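Local coordinates for CYCLIN domain-containing protein (PDB 6Z3U), which serves as the cyclin H subunit of the CDK-activating kinase complex, where it activates the CDK7 kinase together with MAT1, at the interface of chains A and B and the interface of chains A and C. Sequence-based numbering; all coordinates share one arbitrary frame. Chains: chain A, CYCLIN domain-containing protein; chain B, RING-type domain-containing protein; chain C, Protein kinase domain-containing protein.

Each contact is one patch of the cyclin's interface with a partner. Contact 1 lies at its N-terminal helix 7-12 and faces the RING-type protein, the MAT1 subunit. Contact 2 uses helix 172-178 and the loop residue A:Phe181, and faces the kinase. The centres of their C-alpha atoms are about 31 Å apart, and they share no residue or element. The two partners thus dock on separate cyclin surfaces, and both are bound at once in the CAK complex. Contact 1 is polar; contact 2 is largely apolar. The centre of contact 2 is about 24 Å from C:Asp220, the predicted catalytic base, away from the active site.

Contact 1: the interface of chains A and B. Residues chain A 6, 8-9; chain B 15, 55-59.
Short helix 7-12 of the cyclin brings A:Glu8 and A:Asp9 against the turn B:Ala56 to B:Ala59, which follows helix 43-55 and passes through B:Gly57 with positive phi. A:Asp9 carries most of the polar contact. Its CG lies beside the backbone N, opposite the carbonyl carbon (chi1 -67°), which directs the carboxylate to the turn. A:Asp9 OD1 accepts from the backbone N of B:Gly57 at 2.7 Å, on the anti side and somewhat out of the carboxylate plane; the bond is bent (119° at H). OD2 accepts from several donors. The backbone N of B:Ala59 reaches A:Asp9 OD2 at 3.2 Å from above the carboxylate plane. B:Arg15 grips the same oxygen end-on with two guanidinium nitrogens. B:Arg15 NH1 forms the salt bridge to A:Asp9 OD2 at 3.0 Å, also from above that plane. B:Arg15 NH2 bonds to A:Asp9 OD2 at 3.1 Å on the syn side, but well out of the plane. OD2 lies nearly in the guanidinium plane, but the two flat groups are turned 36° apart. The methyl of A:Ala6 packs on the guanidinium, A:Ala6 CB to B:Arg15 CZ at 3.4 Å. A:Glu8 OE2 takes a weak bond from the backbone N of B:Arg15. A:Glu8 OE2 also lies 4.1 Å from B:Arg15 NH1, not in contact, and probably helps to balance its charge. An asparagine in place of A:Asp9 would probably leave B:Arg15 without the carboxylate charge it grips and the turn less firmly held. The carboxylate ties two segments of chain B to the cyclin N-terminus, which probably helps to hold MAT1 on cyclin H.

Contact 2: the interface of chains A and C. Residues chain A 173, 177, 181; chain C 85, 160-162, 168.
A:Phe181 of the cyclin fits against the kinase N-lobe sheet of this CDK–cyclin pair, meeting strands 157-162 and 168-172. C:Val160 CG1 lies over one face of the A:Phe181 ring, 3.7 Å from the ring centroid, as a CH-pi contact. It is offset toward the rim, near CG and CD1. C:Leu168 comes alongside in the opposite direction, and its CD1 methyl touches A:Phe181 CE1 at 3.4 Å. At the far end of the ring, C:Ser162 CB sits at the edge, in plane, 3.9 Å from A:Phe181 CZ. The amide oxygen OD1 of C:Asn85, in helix 80-89, comes near A:Phe181 CE2, with the amide and ring planes strongly turned against each other. The polar link is next to this ring. C:Ser162 OG donates to the amide oxygen OE1 of A:Gln177 at 2.7 Å. The donor is tilted 29° from the carbonyl plane, and the C=O...donor angle is 131°. C:Ser162 OG sits between its backbone N and carbonyl carbon (chi1 60°), where it can face the glutamine. The A:Gln177 chain runs extended beyond CG, which carries its amide out to the serine. A:Phe173, one turn earlier in helix 172-178, brings the CZ edge of its ring, with A:Phe173 CZ 3.9 Å from C:Ser162 CB. Behind this first shell, A:Gln177 CA lies over the rim of the opposite A:Phe181 face, so the ring sits between its own chain and C:Val160. A:Gln177 CG also packs over a face of A:Phe173 near the rim. On the kinase side, a weak bond from the backbone N of C:Ser162 to C:Asn85 OD1 at 3.5 Å links the strand to helix 80-89.

Contact 1: the interface of chains A and B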
# COMPACT_ATOMS: atom_id res chain seq x y z
N ALA A 6 8.68 -18.48 -12.47
CA ALA A 6 8.27 -17.23 -13.09
C ALA A 6 8.69 -16.04 -12.23
O ALA A 6 8.65 -16.10 -11.00
CB ALA A 6 6.75 -17.21 -13.29
N GLU A 8 7.14 -13.11 -12.07
CA GLU A 8 5.98 -12.53 -11.41
C GLU A 8 5.54 -13.36 -10.21
O GLU A 8 4.93 -12.83 -9.28
CB GLU A 8 4.82 -12.38 -12.40
CG GLU A 8 4.34 -13.68 -13.04
CD GLU A 8 4.93 -13.91 -14.41
OE1 GLU A 8 6.16 -13.75 -14.57
OE2 GLU A 8 4.16 -14.25 -15.33
N ASP A 9 5.83 -14.67 -10.22
CA ASP A 9 5.53 -15.50 -9.06
C ASP A 9 6.50 -15.22 -7.92
O ASP A 9 6.10 -15.19 -6.75
CB ASP A 9 5.57 -16.98 -9.44
CG ASP A 9 4.45 -17.37 -10.40
OD1 ASP A 9 3.57 -16.53 -10.66
OD2 ASP A 9 4.46 -18.52 -10.89
N ARG B 15 5.40 -15.18 -18.31
CA ARG B 15 4.27 -15.82 -18.97
C ARG B 15 3.38 -14.85 -19.73
O ARG B 15 2.41 -15.29 -20.35
CB ARG B 15 3.43 -16.57 -17.94
CG ARG B 15 4.20 -17.57 -17.10
CD ARG B 15 3.29 -18.64 -16.53
NE ARG B 15 4.00 -19.51 -15.59
CZ ARG B 15 4.22 -19.20 -14.31
NH1 ARG B 15 3.79 -18.04 -13.81
NH2 ARG B 15 4.88 -20.04 -13.53
N PHE B 55 -1.42 -12.35 -13.73
CA PHE B 55 -0.51 -13.47 -13.82
C PHE B 55 0.40 -13.63 -12.61
O PHE B 55 1.06 -14.67 -12.48
CB PHE B 55 0.37 -13.34 -15.08
CG PHE B 55 -0.37 -13.55 -16.36
CD1 PHE B 55 -1.04 -12.51 -16.98
CD2 PHE B 55 -0.40 -14.80 -16.97
CE1 PHE B 55 -1.72 -12.70 -18.17
CE2 PHE B 55 -1.08 -15.00 -18.15
CZ PHE B 55 -1.74 -13.95 -18.75
N ALA B 56 0.45 -12.64 -11.71
CA ALA B 56 1.34 -12.72 -10.56
C ALA B 56 0.93 -13.87 -9.66
O ALA B 56 -0.16 -13.86 -9.08
CB ALA B 56 1.32 -11.40 -9.80
N GLY B 57 1.82 -14.86 -9.53
CA GLY B 57 1.54 -16.00 -8.69
C GLY B 57 0.61 -17.02 -9.31
O GLY B 57 -0.12 -17.71 -8.58
N LEU B 58 0.62 -17.15 -10.63
CA LEU B 58 -0.25 -18.13 -11.28
C LEU B 58 0.18 -19.54 -10.93
O LEU B 58 -0.67 -20.43 -10.77
CB LEU B 58 -0.24 -17.92 -12.79
CG LEU B 58 -1.56 -18.17 -13.52
CD1 LEU B 58 -1.35 -18.17 -15.03
CD2 LEU B 58 -2.21 -19.47 -13.07
N ALA B 59 1.49 -19.77 -10.79
CA ALA B 59 2.02 -21.08 -10.42
C ALA B 59 2.50 -21.10 -8.98
O ALA B 59 3.38 -21.88 -8.61
CB ALA B 59 3.17 -21.47 -11.36

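Contact 2: the interface of chains A and C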
# COMPACT_ATOMS: atom_id res chain seq x y z
N PHE A 173 -6.63 0.48 16.53
CA PHE A 173 -5.29 -0.04 16.78
C PHE A 173 -5.34 -1.53 17.11
O PHE A 173 -4.42 -2.28 16.75
CB PHE A 173 -4.62 0.74 17.91
CG PHE A 173 -3.15 0.47 18.04
CD1 PHE A 173 -2.29 0.75 16.99
CD2 PHE A 173 -2.62 -0.07 19.20
CE1 PHE A 173 -0.93 0.50 17.10
CE2 PHE A 173 -1.27 -0.32 19.32
CZ PHE A 173 -0.42 -0.03 18.26
N GLN A 177 -3.08 -4.56 15.13
CA GLN A 177 -2.29 -5.66 15.67
C GLN A 177 -2.82 -7.01 15.20
O GLN A 177 -2.04 -7.91 14.86
CB GLN A 177 -2.30 -5.61 17.20
CG GLN A 177 -1.82 -4.30 17.81
CD GLN A 177 -1.98 -4.27 19.32
OE1 GLN A 177 -1.08 -4.67 20.05
NE2 GLN A 177 -3.08 -3.67 19.80
N PHE A 181 -0.19 -5.97 11.25
CA PHE A 181 0.39 -4.79 10.61
C PHE A 181 0.58 -4.96 9.11
O PHE A 181 1.35 -4.23 8.48
CB PHE A 181 1.73 -4.42 11.26
CG PHE A 181 1.66 -4.29 12.75
CD1 PHE A 181 1.27 -3.09 13.33
CD2 PHE A 181 1.98 -5.35 13.58
CE1 PHE A 181 1.20 -2.96 14.71
CE2 PHE A 181 1.91 -5.23 14.95
CZ PHE A 181 1.53 -4.03 15.52
N ASN C 85 3.77 -10.04 20.24
CA ASN C 85 4.32 -8.71 20.04
C ASN C 85 5.44 -8.43 21.03
O ASN C 85 6.45 -7.80 20.69
CB ASN C 85 3.23 -7.65 20.17
CG ASN C 85 2.67 -7.21 18.83
OD1 ASN C 85 3.42 -6.99 17.88
ND2 ASN C 85 1.35 -7.07 18.75
N VAL C 160 8.02 -4.65 12.77
CA VAL C 160 6.99 -3.80 13.35
C VAL C 160 6.42 -4.52 14.57
O VAL C 160 6.14 -5.72 14.52
CB VAL C 160 5.86 -3.48 12.35
CG1 VAL C 160 4.80 -2.60 13.00
CG2 VAL C 160 6.42 -2.81 11.12
N PHE C 161 6.26 -3.78 15.67
CA PHE C 161 5.66 -4.34 16.87
C PHE C 161 4.94 -3.22 17.62
O PHE C 161 5.25 -2.04 17.46
CB PHE C 161 6.71 -4.99 17.78
CG PHE C 161 7.76 -4.04 18.28
CD1 PHE C 161 7.54 -3.27 19.41
CD2 PHE C 161 8.98 -3.91 17.63
CE1 PHE C 161 8.50 -2.39 19.88
CE2 PHE C 161 9.94 -3.04 18.09
CZ PHE C 161 9.71 -2.28 19.21
N SER C 162 3.98 -3.62 18.44
CA SER C 162 3.20 -2.69 19.24
C SER C 162 3.78 -2.59 20.64
O SER C 162 4.25 -3.59 21.20
CB SER C 162 1.73 -3.12 19.30
OG SER C 162 1.62 -4.41 19.88
N LEU C 168 2.85 2.56 18.26
CA LEU C 168 3.37 1.86 17.11
C LEU C 168 4.88 2.07 17.01
O LEU C 168 5.36 3.20 17.15
CB LEU C 168 2.68 2.33 15.83
CG LEU C 168 3.02 1.56 14.55
CD1 LEU C 168 2.60 0.11 14.68
CD2 LEU C 168 2.35 2.21 13.35